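PDB 1RO5: acyl-homoserine-lactone synthase, which catalyses the synthesis of the quorum-sensing signal N-(3-oxododecanoyl)homoserine lactone from S-adenosylmethionine and a fatty acyl group carried on acyl carrier protein. Local coordinates for residues A[100-105]-A[126-131]. Residues are numbered along the deposited sequence; the frame is centred on the assembly and turned at random. Where two conformers were deposited one is given.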
loop_
_atom_site.group_PDB
_atom_site.type_symbol
_atom_site.label_atom_id
_atom_site.label_comp_id
_atom_site.label_asym_id
_atom_site.label_seq_id
_atom_site.Cartn_x
_atom_site.Cartn_y
_atom_site.Cartn_z
ATOM N N TRP A 100 1.713 -9.991 3.919
ATOM C CA TRP A 100 2.299 -9.176 2.905
ATOM C C TRP A 100 2.516 -7.811 3.477
ATOM O O TRP A 100 1.857 -7.386 4.418
ATOM C CB TRP A 100 1.303 -9.066 1.716
ATOM C CG TRP A 100 1.184 -10.232 0.799
ATOM C CD1 TRP A 100 2.002 -11.303 0.713
ATOM C CD2 TRP A 100 0.164 -10.435 -0.187
ATOM N NE1 TRP A 100 1.594 -12.136 -0.313
ATOM C CE2 TRP A 100 0.451 -11.628 -0.853
ATOM C CE3 TRP A 100 -0.978 -9.728 -0.552
ATOM C CZ2 TRP A 100 -0.324 -12.109 -1.864
ATOM C CZ3 TRP A 100 -1.731 -10.189 -1.545
ATOM C CH2 TRP A 100 -1.400 -11.377 -2.212
ATOM N N GLU A 101 3.408 -7.089 2.871
ATOM C CA GLU A 101 3.681 -5.737 3.206
ATOM C C GLU A 101 3.202 -4.793 2.128
ATOM O O GLU A 101 3.294 -5.117 0.912
ATOM C CB GLU A 101 5.209 -5.519 3.339
ATOM C CG GLU A 101 5.423 -4.070 3.793
ATOM C CD GLU A 101 6.806 -3.457 3.533
ATOM O OE1 GLU A 101 7.418 -3.706 2.493
ATOM O OE2 GLU A 101 7.203 -2.664 4.343
ATOM N N LEU A 102 2.600 -3.675 2.567
ATOM C CA LEU A 102 2.223 -2.606 1.675
ATOM C C LEU A 102 3.267 -1.494 1.815
ATOM O O LEU A 102 3.742 -1.177 2.951
ATOM C CB LEU A 102 0.867 -2.032 2.024
ATOM C CG LEU A 102 -0.281 -2.995 2.242
ATOM C CD1 LEU A 102 -1.456 -2.185 2.590
ATOM C CD2 LEU A 102 -0.484 -3.790 0.927
ATOM N N SER A 103 3.509 -0.796 0.685
ATOM C CA SER A 103 4.438 0.295 0.670
ATOM C C SER A 103 4.177 1.246 -0.438
ATOM O O SER A 103 3.421 0.941 -1.339
ATOM C CB SER A 103 5.901 -0.256 0.620
ATOM O OG SER A 103 6.200 -0.941 -0.573
ATOM N N ARG A 104 4.780 2.428 -0.419
ATOM C CA ARG A 104 4.640 3.346 -1.583
ATOM C C ARG A 104 3.207 3.720 -1.947
ATOM O O ARG A 104 2.853 3.688 -3.119
ATOM C CB ARG A 104 5.407 2.818 -2.819
ATOM C CG ARG A 104 6.926 2.651 -2.615
ATOM C CD ARG A 104 7.519 4.005 -2.258
ATOM N NE ARG A 104 8.983 4.107 -2.268
ATOM C CZ ARG A 104 9.764 4.372 -1.183
ATOM N NH1 ARG A 104 9.284 4.558 0.071
ATOM N NH2 ARG A 104 11.043 4.502 -1.353
ATOM N N PHE A 105 2.389 4.146 -0.968
ATOM C CA PHE A 105 1.057 4.667 -1.242
ATOM C C PHE A 105 1.190 5.934 -1.923
ATOM O O PHE A 105 1.660 6.848 -1.355
ATOM C CB PHE A 105 0.075 4.925 -0.037
ATOM C CG PHE A 105 0.110 3.909 1.039
ATOM C CD1 PHE A 105 0.775 2.704 0.854
ATOM C CD2 PHE A 105 -0.403 4.217 2.286
ATOM C CE1 PHE A 105 0.912 1.754 1.916
ATOM C CE2 PHE A 105 -0.315 3.264 3.332
ATOM C CZ PHE A 105 0.361 2.018 3.102
ATOM N N ARG A 126 -10.520 -1.991 -0.273
ATOM C CA ARG A 126 -11.577 -2.968 -0.527
ATOM C C ARG A 126 -11.043 -3.902 -1.503
ATOM O O ARG A 126 -11.235 -5.089 -1.315
ATOM C CB ARG A 126 -12.905 -2.421 -1.110
ATOM C CG ARG A 126 -13.513 -1.292 -0.319
ATOM C CD ARG A 126 -14.924 -0.802 -0.773
ATOM N NE ARG A 126 -15.461 -0.121 0.403
ATOM C CZ ARG A 126 -16.713 0.346 0.556
ATOM N NH1 ARG A 126 -17.607 0.278 -0.442
ATOM N NH2 ARG A 126 -17.067 0.899 1.713
ATOM N N ALA A 127 -10.469 -3.382 -2.588
ATOM C CA ALA A 127 -9.936 -4.261 -3.662
ATOM C C ALA A 127 -8.716 -5.046 -3.154
ATOM O O ALA A 127 -8.612 -6.275 -3.361
ATOM C CB ALA A 127 -9.517 -3.402 -4.882
ATOM N N LEU A 128 -7.857 -4.343 -2.388
ATOM C CA LEU A 128 -6.665 -4.979 -1.886
ATOM C C LEU A 128 -6.926 -6.076 -0.863
ATOM O O LEU A 128 -6.347 -7.163 -0.938
ATOM C CB LEU A 128 -5.731 -3.937 -1.341
ATOM C CG LEU A 128 -4.295 -4.287 -1.046
ATOM C CD1 LEU A 128 -3.679 -5.071 -2.190
ATOM C CD2 LEU A 128 -3.718 -2.929 -1.040
ATOM N N ALA A 129 -7.827 -5.805 0.084
ATOM C CA ALA A 129 -8.089 -6.778 1.139
ATOM C C ALA A 129 -8.728 -8.087 0.576
ATOM O O ALA A 129 -8.566 -9.168 1.087
ATOM C CB ALA A 129 -8.944 -6.162 2.168
ATOM N N ARG A 130 -9.450 -7.941 -0.503
ATOM C CA ARG A 130 -10.128 -9.011 -1.161
ATOM C C ARG A 130 -9.192 -9.906 -1.979
ATOM O O ARG A 130 -9.276 -11.165 -1.931
ATOM C CB ARG A 130 -11.155 -8.341 -2.122
ATOM C CG ARG A 130 -11.742 -9.382 -3.064
ATOM C CD ARG A 130 -12.830 -8.929 -3.986
ATOM N NE ARG A 130 -12.641 -9.760 -5.186
ATOM C CZ ARG A 130 -12.572 -9.285 -6.441
ATOM N NH1 ARG A 130 -12.690 -7.967 -6.665
ATOM N NH2 ARG A 130 -12.392 -10.133 -7.478
ATOM N N TYR A 131 -8.346 -9.258 -2.788
ATOM C CA TYR A 131 -7.287 -9.913 -3.475
ATOM C C TYR A 131 -6.387 -10.604 -2.485
ATOM O O TYR A 131 -5.960 -11.691 -2.717
ATOM C CB TYR A 131 -6.459 -8.899 -4.193
ATOM C CG TYR A 131 -5.318 -9.519 -5.025
ATOM C CD1 TYR A 131 -5.587 -10.085 -6.294
ATOM C CD2 TYR A 131 -4.013 -9.485 -4.574
ATOM C CE1 TYR A 131 -4.553 -10.603 -7.074
ATOM C CE2 TYR A 131 -2.931 -10.026 -5.350
ATOM C CZ TYR A 131 -3.217 -10.616 -6.589
ATOM O OH TYR A 131 -2.159 -11.147 -7.393
#
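Trp100 and Leu102 of strand 99-107 meet Tyr131 and Leu128 of helix 118-133 across a backbone gap that is still 9.9 Å at its narrower point, between the CA atoms of Leu102 and Leu128, so large side chains must span it. Strand alternation turns Trp100 and Leu102 toward the helix, while Glu101 and Ser103 bond on the far side of the sheet to Met79 N and Arg70. Trp100 suits the wide gap because its fused rings carry carbon far from the backbone: its CH2 lies 3.7 Å from Tyr131 CE2, and Trp100 CZ3 is 3.9 Å from Tyr131 CD2. The two side chains cross at about a right angle, and their rings touch rim to rim, neither over the face of the other, with centroids 5.9 Å apart and planes inclined at 35°. The CB of Tyr131 does not point straight at the strand, but with CG anti to the backbone N (chi1 -177°) the long, flat side chain brings ring carbons, not the hydroxyl, to the indole. Tyr55, on strand 55-61, meets the indole ring and is also touched by the Tyr131 side chain. Beside them the leucines reach tip to tip, Leu102 CD2 standing 3.9 Å from Leu128 CD2; branched aliphatic ends suit this buried place because they fill it without needing polar partners. Met57 also packs on Leu128. Strand, helix and the parallel strand 139-145 form a beta-alpha-beta unit of the alpha-beta-alpha sandwich. No hydrogen bond joins the two segments; apolar and aromatic packing holds them here, which depends on matching shapes rather than on directed bonds.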